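Local coordinates for Fe(2+) transporter FeoB (Methanocaldococcus jannaschii, PDB 2WJI), which probably transports ferrous iron across the cell membrane in a GTP-driven uptake system, with this part of it, the N-terminal G domain, binding guanine nucleotides, at residues A[9-14]-A[95-100]; A[15-20]-A[54-59]; A[85-90]-A[111-116]. All coordinates share one frame; numbering follows the deposited sequence.

Contact 1. Residues A[9-14]-A[95-100]. With GNP (phosphoaminophosphonic acid-guanylate ester), chain C.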
loop_
_atom_site.group_PDB
_atom_site.type_symbol
_atom_site.label_atom_id
_atom_site.label_comp_id
_atom_site.label_asym_id
_atom_site.label_seq_id
_atom_site.Cartn_x
_atom_site.Cartn_y
_atom_site.Cartn_z
ATOM N N ILE A 9 1.866 -3.564 -1.022
ATOM C CA ILE A 9 1.949 -4.252 -2.306
ATOM C C ILE A 9 1.427 -3.335 -3.383
ATOM O O ILE A 9 0.547 -2.507 -3.125
ATOM C CB ILE A 9 1.165 -5.585 -2.304
ATOM C CG1 ILE A 9 1.599 -6.470 -3.488
ATOM C CG2 ILE A 9 -0.337 -5.333 -2.332
ATOM C CD1 ILE A 9 0.975 -7.851 -3.477
ATOM N N GLY A 10 2.006 -3.441 -4.577
ATOM C CA GLY A 10 1.626 -2.595 -5.694
ATOM C C GLY A 10 2.552 -2.734 -6.902
ATOM O O GLY A 10 3.624 -3.329 -6.815
ATOM N N ASN A 11 2.131 -2.173 -8.026
ATOM C CA ASN A 11 2.935 -2.154 -9.258
ATOM C C ASN A 11 4.338 -1.579 -9.064
ATOM O O ASN A 11 4.564 -0.746 -8.183
ATOM C CB ASN A 11 2.223 -1.321 -10.329
ATOM C CG ASN A 11 0.947 -1.965 -10.826
ATOM O OD1 ASN A 11 0.604 -3.087 -10.438
ATOM N ND2 ASN A 11 0.226 -1.253 -11.683
ATOM N N PRO A 12 5.294 -2.025 -9.888
ATOM C CA PRO A 12 6.586 -1.326 -9.915
ATOM C C PRO A 12 6.426 0.191 -9.984
ATOM O O PRO A 12 5.560 0.709 -10.703
ATOM C CB PRO A 12 7.212 -1.824 -11.219
ATOM C CG PRO A 12 6.652 -3.210 -11.389
ATOM C CD PRO A 12 5.263 -3.186 -10.795
ATOM N N ASN A 13 7.249 0.897 -9.214
ATOM C CA ASN A 13 7.387 2.340 -9.360
ATOM C C ASN A 13 6.246 3.185 -8.787
ATOM O O ASN A 13 6.186 4.388 -9.052
ATOM C CB ASN A 13 7.594 2.689 -10.845
ATOM C CG ASN A 13 8.314 4.008 -11.033
ATOM O OD1 ASN A 13 9.366 4.241 -10.436
ATOM N ND2 ASN A 13 7.758 4.878 -11.879
ATOM N N VAL A 14 5.346 2.583 -8.009
ATOM C CA VAL A 14 4.205 3.343 -7.476
ATOM C C VAL A 14 4.518 4.180 -6.240
ATOM O O VAL A 14 3.739 5.068 -5.880
ATOM C CB VAL A 14 2.968 2.463 -7.174
ATOM C CG1 VAL A 14 2.447 1.839 -8.454
ATOM C CG2 VAL A 14 3.300 1.387 -6.122
ATOM N N GLU A 95 -6.179 2.461 -14.132
ATOM C CA GLU A 95 -6.630 1.248 -14.821
ATOM C C GLU A 95 -5.587 0.143 -14.754
ATOM O O GLU A 95 -5.908 -1.006 -14.446
ATOM C CB GLU A 95 -7.003 1.537 -16.282
ATOM C CG GLU A 95 -7.606 0.331 -17.003
ATOM C CD GLU A 95 -8.059 0.638 -18.430
ATOM O OE1 GLU A 95 -7.443 1.503 -19.097
ATOM O OE2 GLU A 95 -9.034 -0.000 -18.886
ATOM N N ARG A 96 -4.335 0.491 -15.032
ATOM C CA ARG A 96 -3.238 -0.468 -14.944
ATOM C C ARG A 96 -3.093 -1.109 -13.560
ATOM O O ARG A 96 -2.845 -2.307 -13.446
ATOM C CB ARG A 96 -1.917 0.195 -15.316
ATOM C CG ARG A 96 -0.721 -0.717 -15.118
ATOM C CD ARG A 96 0.563 -0.045 -15.539
ATOM N NE ARG A 96 1.090 0.847 -14.513
ATOM C CZ ARG A 96 1.759 1.962 -14.790
ATOM N NH1 ARG A 96 1.954 2.310 -16.053
ATOM N NH2 ARG A 96 2.220 2.733 -13.815
ATOM N N ASN A 97 -3.221 -0.293 -12.516
ATOM C CA ASN A 97 -3.007 -0.741 -11.141
ATOM C C ASN A 97 -4.157 -1.611 -10.629
ATOM O O ASN A 97 -3.952 -2.586 -9.888
ATOM C CB ASN A 97 -2.832 0.471 -10.210
ATOM C CG ASN A 97 -1.552 1.258 -10.488
ATOM O OD1 ASN A 97 -0.795 1.566 -9.574
ATOM N ND2 ASN A 97 -1.305 1.576 -11.754
ATOM N N LEU A 98 -5.370 -1.256 -11.038
ATOM C CA LEU A 98 -6.566 -1.930 -10.552
ATOM C C LEU A 98 -6.632 -3.409 -10.934
ATOM O O LEU A 98 -7.451 -4.155 -10.398
ATOM C CB LEU A 98 -7.822 -1.191 -11.010
ATOM C CG LEU A 98 -8.063 0.129 -10.275
ATOM C CD1 LEU A 98 -9.319 0.804 -10.797
ATOM C CD2 LEU A 98 -8.160 -0.095 -8.772
ATOM N N TYR A 99 -5.769 -3.835 -11.850
ATOM C CA TYR A 99 -5.699 -5.246 -12.200
ATOM C C TYR A 99 -5.232 -6.070 -11.002
ATOM O O TYR A 99 -5.855 -7.080 -10.630
ATOM C CB TYR A 99 -4.758 -5.464 -13.382
ATOM C CG TYR A 99 -4.928 -6.818 -14.025
ATOM C CD1 TYR A 99 -6.018 -7.083 -14.843
ATOM C CD2 TYR A 99 -4.007 -7.833 -13.808
ATOM C CE1 TYR A 99 -6.183 -8.317 -15.435
ATOM C CE2 TYR A 99 -4.163 -9.075 -14.395
ATOM C CZ TYR A 99 -5.254 -9.312 -15.208
ATOM O OH TYR A 99 -5.417 -10.548 -15.796
ATOM N N LEU A 100 -4.124 -5.638 -10.406
ATOM C CA LEU A 100 -3.607 -6.278 -9.204
ATOM C C LEU A 100 -4.649 -6.173 -8.097
ATOM O O LEU A 100 -4.892 -7.136 -7.367
ATOM C CB LEU A 100 -2.297 -5.614 -8.772
ATOM C CG LEU A 100 -1.757 -5.988 -7.392
ATOM C CD1 LEU A 100 -1.451 -7.473 -7.327
ATOM C CD2 LEU A 100 -0.516 -5.155 -7.067
HETATM P PG GNP C . 9.857 -0.561 -7.053
HETATM O O1G GNP C . 10.275 -1.116 -5.729
HETATM O O2G GNP C . 8.702 -1.314 -7.688
HETATM O O3G GNP C . 11.143 -0.624 -7.842
HETATM N N3B GNP C . 9.440 0.982 -6.917
HETATM P PB GNP C . 8.648 1.681 -5.713
HETATM O O1B GNP C . 7.230 1.270 -5.754
HETATM O O2B GNP C . 9.355 1.389 -4.466
HETATM O O3A GNP C . 8.683 3.203 -5.929
HETATM P PA GNP C . 9.577 4.238 -5.204
HETATM O O1A GNP C . 8.967 4.569 -3.890
HETATM O O2A GNP C . 10.999 3.827 -5.186
HETATM O "O5'" GNP C . 9.469 5.531 -6.080
HETATM C "C5'" GNP C . 9.307 5.417 -7.487
HETATM C "C4'" GNP C . 9.356 6.794 -8.122
HETATM O "O4'" GNP C . 8.101 7.497 -7.920
HETATM C "C3'" GNP C . 10.449 7.707 -7.577
HETATM O "O3'" GNP C . 10.924 8.547 -8.622
HETATM C "C2'" GNP C . 9.698 8.534 -6.554
HETATM O "O2'" GNP C . 10.292 9.799 -6.359
HETATM C "C1'" GNP C . 8.365 8.712 -7.263
HETATM N N9 GNP C . 7.302 9.022 -6.321
HETATM C C8 GNP C . 7.022 8.358 -5.149
HETATM N N7 GNP C . 6.015 8.880 -4.501
HETATM C C5 GNP C . 5.615 9.962 -5.286
HETATM C C6 GNP C . 4.574 10.904 -5.096
HETATM O O6 GNP C . 3.768 10.979 -4.154
HETATM N N1 GNP C . 4.513 11.840 -6.131
HETATM C C2 GNP C . 5.357 11.862 -7.221
HETATM N N2 GNP C . 5.146 12.842 -8.119
HETATM N N3 GNP C . 6.333 10.980 -7.411
HETATM C C4 GNP C . 6.405 10.065 -6.409
HETATM O O HOH W 1 -0.172 -0.725 -7.914
#
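Asn11 reaches from the loop after strand 3-9 to helix 94-106, where its amide end settles between Arg96 and Asn97. With CG anti to the carbonyl carbon (chi1 -68°), the amide extends toward the helix. The two asparagine side chains meet at an angle, their amide planes 46° apart. Asn11 ND2 and Asn97 ND2 are modelled 3.2 Å from each other, but the Asn11 amide is probably turned over, so its N and O positions are doubtful. The Arg96 side chain bends at chi3, and its guanidinium meets the same amide end with its edge.

Asn97 OD1 is a buried acceptor. Asp90 N donates to it. A water 2.9 Å from Asn97 OD1 can donate to the same oxygen, though it has other acceptors in reach. That water accepts from Asn11 N at 2.7 Å, so it lies between loop and helix. Val14 CG1 lies 3.4 Å from Asn97 OD1.

The loop is the P-loop (Walker A) of the G domain. A type II turn runs from Asn11 to Val14, and Asn13 N donates to GNP O2G at 3.1 Å.

Behind the turn Leu100 supplies the apolar part of the contact. Its CD2 rests on Gly10, with Leu100 CD2 3.6 Å from Gly10 CA. Ile9 CG1 follows on the strand side, 4.4 Å from Leu100 CD2.

Contact 2. Residues A[15-20]-A[54-59]. With MG (magnesium ion), chain D; GNP (phosphoaminophosphonic acid-guanylate ester), chain C.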
loop_
_atom_site.group_PDB
_atom_site.type_symbol
_atom_site.label_atom_id
_atom_site.label_comp_id
_atom_site.label_asym_id
_atom_site.label_seq_id
_atom_site.Cartn_x
_atom_site.Cartn_y
_atom_site.Cartn_z
ATOM N N GLY A 15 5.653 3.914 -5.602
ATOM C CA GLY A 15 6.021 4.625 -4.388
ATOM C C GLY A 15 6.012 3.746 -3.146
ATOM O O GLY A 15 5.797 4.219 -2.024
ATOM N N LYS A 16 6.248 2.454 -3.331
ATOM C CA LYS A 16 6.256 1.563 -2.183
ATOM C C LYS A 16 7.360 1.930 -1.194
ATOM O O LYS A 16 7.099 2.083 -0.007
ATOM C CB LYS A 16 6.364 0.096 -2.608
ATOM C CG LYS A 16 5.164 -0.409 -3.399
ATOM C CD LYS A 16 5.324 -1.902 -3.764
ATOM C CE LYS A 16 6.540 -2.152 -4.659
ATOM N NZ LYS A 16 6.451 -1.432 -5.967
ATOM N N SER A 17 8.590 2.072 -1.684
ATOM C CA SER A 17 9.715 2.394 -0.806
ATOM C C SER A 17 9.557 3.767 -0.159
ATOM O O SER A 17 9.857 3.932 1.023
ATOM C CB SER A 17 11.036 2.342 -1.573
ATOM O OG SER A 17 11.417 1.007 -1.832
ATOM N N THR A 18 9.096 4.741 -0.942
ATOM C CA THR A 18 8.862 6.101 -0.451
ATOM C C THR A 18 7.895 6.078 0.735
ATOM O O THR A 18 8.120 6.726 1.762
ATOM C CB THR A 18 8.297 7.009 -1.566
ATOM O OG1 THR A 18 9.227 7.073 -2.653
ATOM C CG2 THR A 18 8.043 8.427 -1.047
ATOM N N ILE A 19 6.820 5.312 0.593
ATOM C CA ILE A 19 5.845 5.174 1.665
ATOM C C ILE A 19 6.400 4.360 2.835
ATOM O O ILE A 19 6.183 4.716 3.989
ATOM C CB ILE A 19 4.516 4.600 1.138
ATOM C CG1 ILE A 19 3.790 5.682 0.334
ATOM C CG2 ILE A 19 3.653 4.078 2.287
ATOM C CD1 ILE A 19 2.719 5.164 -0.605
ATOM N N PHE A 20 7.136 3.291 2.541
ATOM C CA PHE A 20 7.775 2.499 3.589
ATOM C C PHE A 20 8.699 3.362 4.460
ATOM O O PHE A 20 8.578 3.346 5.687
ATOM C CB PHE A 20 8.538 1.310 2.991
ATOM C CG PHE A 20 9.177 0.417 4.013
ATOM C CD1 PHE A 20 8.456 -0.611 4.608
ATOM C CD2 PHE A 20 10.505 0.590 4.371
ATOM C CE1 PHE A 20 9.049 -1.441 5.544
ATOM C CE2 PHE A 20 11.099 -0.233 5.313
ATOM C CZ PHE A 20 10.370 -1.254 5.896
ATOM N N VAL A 54 5.605 -3.556 9.379
ATOM C CA VAL A 54 5.399 -3.338 7.955
ATOM C C VAL A 54 6.393 -4.140 7.123
ATOM O O VAL A 54 7.597 -4.149 7.404
ATOM C CB VAL A 54 5.523 -1.849 7.592
ATOM C CG1 VAL A 54 5.188 -1.620 6.118
ATOM C CG2 VAL A 54 4.627 -0.994 8.490
ATOM N N VAL A 55 5.879 -4.819 6.103
ATOM C CA VAL A 55 6.724 -5.497 5.131
ATOM C C VAL A 55 6.425 -4.969 3.730
ATOM O O VAL A 55 5.259 -4.834 3.342
ATOM C CB VAL A 55 6.538 -7.030 5.170
ATOM C CG1 VAL A 55 5.110 -7.397 4.829
ATOM C CG2 VAL A 55 7.502 -7.707 4.213
ATOM N N ASP A 56 7.487 -4.664 2.988
ATOM C CA ASP A 56 7.387 -4.103 1.652
ATOM C C ASP A 56 7.600 -5.250 0.672
ATOM O O ASP A 56 8.708 -5.776 0.563
ATOM C CB ASP A 56 8.465 -3.035 1.471
ATOM C CG ASP A 56 8.235 -2.151 0.245
ATOM O OD1 ASP A 56 7.264 -2.387 -0.502
ATOM O OD2 ASP A 56 9.035 -1.207 0.032
ATOM N N LEU A 57 6.532 -5.651 -0.011
ATOM C CA LEU A 57 6.590 -6.772 -0.947
ATOM C C LEU A 57 7.075 -6.312 -2.313
ATOM O O LEU A 57 6.867 -5.146 -2.702
ATOM C CB LEU A 57 5.222 -7.462 -1.068
ATOM C CG LEU A 57 4.665 -8.121 0.202
ATOM C CD1 LEU A 57 3.208 -8.544 0.010
ATOM C CD2 LEU A 57 5.516 -9.316 0.627
ATOM N N PRO A 58 7.730 -7.227 -3.048
ATOM C CA PRO A 58 8.263 -6.932 -4.376
ATOM C C PRO A 58 7.171 -6.419 -5.302
ATOM O O PRO A 58 6.040 -6.919 -5.260
ATOM C CB PRO A 58 8.766 -8.299 -4.867
ATOM C CG PRO A 58 9.000 -9.099 -3.623
ATOM C CD PRO A 58 7.979 -8.624 -2.637
ATOM N N GLY A 59 7.508 -5.426 -6.118
ATOM C CA GLY A 59 6.571 -4.852 -7.068
ATOM C C GLY A 59 6.055 -5.889 -8.045
ATOM O O GLY A 59 6.833 -6.642 -8.647
HETATM MG MG MG D . 10.909 -0.009 -3.933
HETATM P PG GNP C . 9.857 -0.561 -7.053
HETATM O O1G GNP C . 10.275 -1.116 -5.729
HETATM O O2G GNP C . 8.702 -1.314 -7.688
HETATM O O3G GNP C . 11.143 -0.624 -7.842
HETATM N N3B GNP C . 9.440 0.982 -6.917
HETATM P PB GNP C . 8.648 1.681 -5.713
HETATM O O1B GNP C . 7.230 1.270 -5.754
HETATM O O2B GNP C . 9.355 1.389 -4.466
HETATM O O3A GNP C . 8.683 3.203 -5.929
HETATM P PA GNP C . 9.577 4.238 -5.204
HETATM O O1A GNP C . 8.967 4.569 -3.890
HETATM O O2A GNP C . 10.999 3.827 -5.186
HETATM O "O5'" GNP C . 9.469 5.531 -6.080
HETATM C "C5'" GNP C . 9.307 5.417 -7.487
HETATM C "C4'" GNP C . 9.356 6.794 -8.122
HETATM O "O4'" GNP C . 8.101 7.497 -7.920
HETATM C "C3'" GNP C . 10.449 7.707 -7.577
HETATM O "O3'" GNP C . 10.924 8.547 -8.622
HETATM C "C2'" GNP C . 9.698 8.534 -6.554
HETATM O "O2'" GNP C . 10.292 9.799 -6.359
HETATM C "C1'" GNP C . 8.365 8.712 -7.263
HETATM N N9 GNP C . 7.302 9.022 -6.321
HETATM C C8 GNP C . 7.022 8.358 -5.149
HETATM N N7 GNP C . 6.015 8.880 -4.501
HETATM C C5 GNP C . 5.615 9.962 -5.286
HETATM C C6 GNP C . 4.574 10.904 -5.096
HETATM O O6 GNP C . 3.768 10.979 -4.154
HETATM N N1 GNP C . 4.513 11.840 -6.131
HETATM C C2 GNP C . 5.357 11.862 -7.221
HETATM N N2 GNP C . 5.146 12.842 -8.119
HETATM N N3 GNP C . 6.333 10.980 -7.411
HETATM C C4 GNP C . 6.405 10.065 -6.409
HETATM O O HOH W 2 9.535 -1.283 -2.545
HETATM O O HOH W 3 12.523 1.664 -4.811
HETATM O O HOH W 4 12.787 -1.178 -3.561
#
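Lys16 CB sits 3.4 Å from Asp56 OD1, and the two side chains cross at about a right angle. Lys16 CG then passes beside the beta-phosphate oxygen GNP O1B. CD and CE run along the Leu57 carbonyl, with Lys16 CE 3.6 Å from Leu57 O. Gly59 CA packs against both CE and NZ. Bends at chi3 and chi4 bring the tip back to the phosphates. There NZ donates to GNP O1B and GNP O2G, each 2.8 Å from Lys16 NZ, and it also bonds Asn11 O.

Asp56 meets the metal through water. Its OD2 accepts from a water, 2.6 Å from Asp56 OD2 to the water oxygen, and that water is a ligand of the magnesium ion. Ser17 OG binds the metal directly, 2.4 Å from the magnesium.

Phe20 closes the apolar end, with Phe20 CD1 3.7 Å from Val54 CG1. Val54 O lies at the ring edge.

Backbone N-H groups of Gly15, Lys16, Ser17 and Thr18 also bind the phosphates. This is the P-loop lysine and serine set against the Asp-Leu-Pro-Gly sequence, consistent with the G3 (DxxG) motif of GTPases.

Contact 3. Residues A[85-90]-A[111-116]. With GNP (phosphoaminophosphonic acid-guanylate ester), chain C.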
loop_
_atom_site.group_PDB
_atom_site.type_symbol
_atom_site.label_atom_id
_atom_site.label_comp_id
_atom_site.label_asym_id
_atom_site.label_seq_id
_atom_site.Cartn_x
_atom_site.Cartn_y
_atom_site.Cartn_z
ATOM N N VAL A 85 -3.593 -5.651 4.036
ATOM C CA VAL A 85 -2.792 -5.450 2.838
ATOM C C VAL A 85 -3.036 -4.024 2.371
ATOM O O VAL A 85 -4.174 -3.646 2.078
ATOM C CB VAL A 85 -3.146 -6.462 1.728
ATOM C CG1 VAL A 85 -2.448 -6.096 0.414
ATOM C CG2 VAL A 85 -2.767 -7.880 2.154
ATOM N N VAL A 86 -1.974 -3.222 2.343
ATOM C CA VAL A 86 -2.076 -1.853 1.873
ATOM C C VAL A 86 -1.690 -1.834 0.394
ATOM O O VAL A 86 -0.511 -1.933 0.039
ATOM C CB VAL A 86 -1.183 -0.881 2.687
ATOM C CG1 VAL A 86 -1.275 0.518 2.128
ATOM C CG2 VAL A 86 -1.587 -0.866 4.157
ATOM N N ASN A 87 -2.693 -1.735 -0.469
ATOM C CA ASN A 87 -2.458 -1.765 -1.905
ATOM C C ASN A 87 -2.161 -0.347 -2.379
ATOM O O ASN A 87 -3.048 0.525 -2.405
ATOM C CB ASN A 87 -3.664 -2.378 -2.628
ATOM C CG ASN A 87 -3.488 -2.450 -4.140
ATOM O OD1 ASN A 87 -2.369 -2.469 -4.673
ATOM N ND2 ASN A 87 -4.615 -2.500 -4.844
ATOM N N ILE A 88 -0.897 -0.110 -2.715
ATOM C CA ILE A 88 -0.469 1.215 -3.155
ATOM C C ILE A 88 -0.662 1.320 -4.653
ATOM O O ILE A 88 -0.183 0.472 -5.412
ATOM C CB ILE A 88 0.996 1.490 -2.785
ATOM C CG1 ILE A 88 1.145 1.472 -1.258
ATOM C CG2 ILE A 88 1.449 2.831 -3.375
ATOM C CD1 ILE A 88 2.555 1.233 -0.771
ATOM N N VAL A 89 -1.385 2.351 -5.071
ATOM C CA VAL A 89 -1.711 2.548 -6.474
ATOM C C VAL A 89 -1.317 3.952 -6.942
ATOM O O VAL A 89 -1.350 4.911 -6.167
ATOM C CB VAL A 89 -3.216 2.303 -6.729
ATOM C CG1 VAL A 89 -3.642 0.959 -6.140
ATOM C CG2 VAL A 89 -4.044 3.415 -6.143
ATOM N N ASP A 90 -0.930 4.055 -8.211
ATOM C CA ASP A 90 -0.531 5.330 -8.800
ATOM C C ASP A 90 -1.776 6.036 -9.311
ATOM O O ASP A 90 -2.478 5.514 -10.176
ATOM C CB ASP A 90 0.467 5.084 -9.939
ATOM C CG ASP A 90 0.993 6.377 -10.575
ATOM O OD1 ASP A 90 0.465 7.477 -10.289
ATOM O OD2 ASP A 90 1.947 6.282 -11.382
ATOM N N LEU A 111 -8.217 -5.428 2.787
ATOM C CA LEU A 111 -7.538 -4.516 1.882
ATOM C C LEU A 111 -7.794 -3.049 2.193
ATOM O O LEU A 111 -8.862 -2.682 2.677
ATOM C CB LEU A 111 -7.959 -4.827 0.448
ATOM C CG LEU A 111 -7.158 -4.209 -0.692
ATOM C CD1 LEU A 111 -5.715 -4.700 -0.674
ATOM C CD2 LEU A 111 -7.826 -4.551 -2.011
ATOM N N LEU A 112 -6.791 -2.225 1.900
ATOM C CA LEU A 112 -6.870 -0.777 2.041
ATOM C C LEU A 112 -6.062 -0.157 0.912
ATOM O O LEU A 112 -4.926 -0.563 0.650
ATOM C CB LEU A 112 -6.293 -0.326 3.377
ATOM C CG LEU A 112 -6.123 1.187 3.525
ATOM C CD1 LEU A 112 -7.457 1.875 3.332
ATOM C CD2 LEU A 112 -5.536 1.545 4.890
ATOM N N LEU A 113 -6.647 0.831 0.250
ATOM C CA LEU A 113 -6.042 1.409 -0.940
ATOM C C LEU A 113 -5.350 2.732 -0.618
ATOM O O LEU A 113 -5.982 3.671 -0.138
ATOM C CB LEU A 113 -7.117 1.620 -2.002
ATOM C CG LEU A 113 -6.776 1.159 -3.417
ATOM C CD1 LEU A 113 -6.203 -0.236 -3.358
ATOM C CD2 LEU A 113 -8.014 1.193 -4.301
ATOM N N ALA A 114 -4.047 2.789 -0.865
ATOM C CA ALA A 114 -3.290 4.023 -0.748
ATOM C C ALA A 114 -3.045 4.576 -2.148
ATOM O O ALA A 114 -2.303 3.993 -2.941
ATOM C CB ALA A 114 -1.977 3.780 -0.013
ATOM N N LEU A 115 -3.678 5.710 -2.429
ATOM C CA LEU A 115 -3.693 6.316 -3.752
ATOM C C LEU A 115 -2.627 7.401 -3.805
ATOM O O LEU A 115 -2.848 8.541 -3.370
ATOM C CB LEU A 115 -5.084 6.889 -4.017
ATOM C CG LEU A 115 -5.413 7.511 -5.370
ATOM C CD1 LEU A 115 -5.390 6.471 -6.477
ATOM C CD2 LEU A 115 -6.774 8.172 -5.283
ATOM N N ASN A 116 -1.463 7.018 -4.312
ATOM C CA ASN A 116 -0.270 7.841 -4.280
ATOM C C ASN A 116 -0.105 8.736 -5.511
ATOM O O ASN A 116 -0.818 8.594 -6.506
ATOM C CB ASN A 116 0.959 6.946 -4.109
ATOM C CG ASN A 116 2.157 7.701 -3.568
ATOM O OD1 ASN A 116 2.004 8.678 -2.841
ATOM N ND2 ASN A 116 3.358 7.240 -3.906
HETATM P PG GNP C . 9.857 -0.561 -7.053
HETATM O O1G GNP C . 10.275 -1.116 -5.729
HETATM O O2G GNP C . 8.702 -1.314 -7.688
HETATM O O3G GNP C . 11.143 -0.624 -7.842
HETATM N N3B GNP C . 9.440 0.982 -6.917
HETATM P PB GNP C . 8.648 1.681 -5.713
HETATM O O1B GNP C . 7.230 1.270 -5.754
HETATM O O2B GNP C . 9.355 1.389 -4.466
HETATM O O3A GNP C . 8.683 3.203 -5.929
HETATM P PA GNP C . 9.577 4.238 -5.204
HETATM O O1A GNP C . 8.967 4.569 -3.890
HETATM O O2A GNP C . 10.999 3.827 -5.186
HETATM O "O5'" GNP C . 9.469 5.531 -6.080
HETATM C "C5'" GNP C . 9.307 5.417 -7.487
HETATM C "C4'" GNP C . 9.356 6.794 -8.122
HETATM O "O4'" GNP C . 8.101 7.497 -7.920
HETATM C "C3'" GNP C . 10.449 7.707 -7.577
HETATM O "O3'" GNP C . 10.924 8.547 -8.622
HETATM C "C2'" GNP C . 9.698 8.534 -6.554
HETATM O "O2'" GNP C . 10.292 9.799 -6.359
HETATM C "C1'" GNP C . 8.365 8.712 -7.263
HETATM N N9 GNP C . 7.302 9.022 -6.321
HETATM C C8 GNP C . 7.022 8.358 -5.149
HETATM N N7 GNP C . 6.015 8.880 -4.501
HETATM C C5 GNP C . 5.615 9.962 -5.286
HETATM C C6 GNP C . 4.574 10.904 -5.096
HETATM O O6 GNP C . 3.768 10.979 -4.154
HETATM N N1 GNP C . 4.513 11.840 -6.131
HETATM C C2 GNP C . 5.357 11.862 -7.221
HETATM N N2 GNP C . 5.146 12.842 -8.119
HETATM N N3 GNP C . 6.333 10.980 -7.411
HETATM C C4 GNP C . 6.405 10.065 -6.409
#
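Ala114 O is held by two groups of the neighbouring strand. Val89 N donates to it in a nearly straight bond, 2.8 Å from Val89 N to Ala114 O with an N-H...O angle of 170°. Ile88 CA adds a CA-H...O contact at 3.3 Å to Ala114 O. The same carbonyl therefore takes one strong and one weak donor. Leu112 O is used alike, by Asn87 N through a hydrogen bond and by Val86 CA through a CA-H...O contact. In the other direction Leu112, Ala114 and Asn116 donate their N-H groups to Val85, Asn87 and Val89. Ala114 N approaches Asn87 O from above the carbonyl plane.

These are parallel strands, 85-90 and 111-116, paired from Val85 with Leu111 to Asp90 with Asn116. Helix 94-106 connects them in a beta-alpha-beta unit and packs on the face with Asn87, Val89, Leu111 and Leu115. On that face Val89 CG2 presses on Leu115 CD1 at 3.4 Å, tighter than usual. An off-staggered chi1 of -134° lays Leu113 CD1 along Asn87, 3.4 Å from Asn87 CB, and the two side chains point the same way.

On the other face Val86, Ile88 and Ala114 form an apolar patch. Ala114 CB lies 4.0 Å from Val86 CG1, and Ile88 reaches Lys16 and Ile19 of helix 16-24.

Asn116 ends this row at the nucleotide. Its ND2 bonds Val14 O and its OD1 bonds Ala146 N, which fixes the rotation of the amide. Asn116 ND2 is 3.2 Å from GNP N7. Asn116 opens the Asn-Lys-Met-Asp sequence, the G4 (NKxD) motif of guanine recognition. Backbone bonds and mostly apolar side chains thus join the strands, while the amide of Asn116, held by Val14 and Ala146, faces the base at their C-terminal end.

In the fold
All three contacts touch the same GNP. Contacts 1 and 2 share the P-loop: residues 10-14 carry its first part, and 15-17 its end at the helix start. They meet where Lys16 NZ lies 3.0 Å from Asn11 O. Contact 3 pairs two strands of the central sheet, to which strand 50-56 of contact 2 also belongs. It meets contact 1 through Asp90 N and Asn97 OD1, 2.8 Å apart, and through Ile9 O and Ile88 N, also 2.8 Å apart. It meets contact 2 through Ile19 CD1, 3.8 Å from Ile88 CG2. The centres lie about 9 to 12 Å from one another. Contacts 1 and 2 both bind phosphate, contact 2 also the magnesium, and contact 3 reaches the base through Asn116.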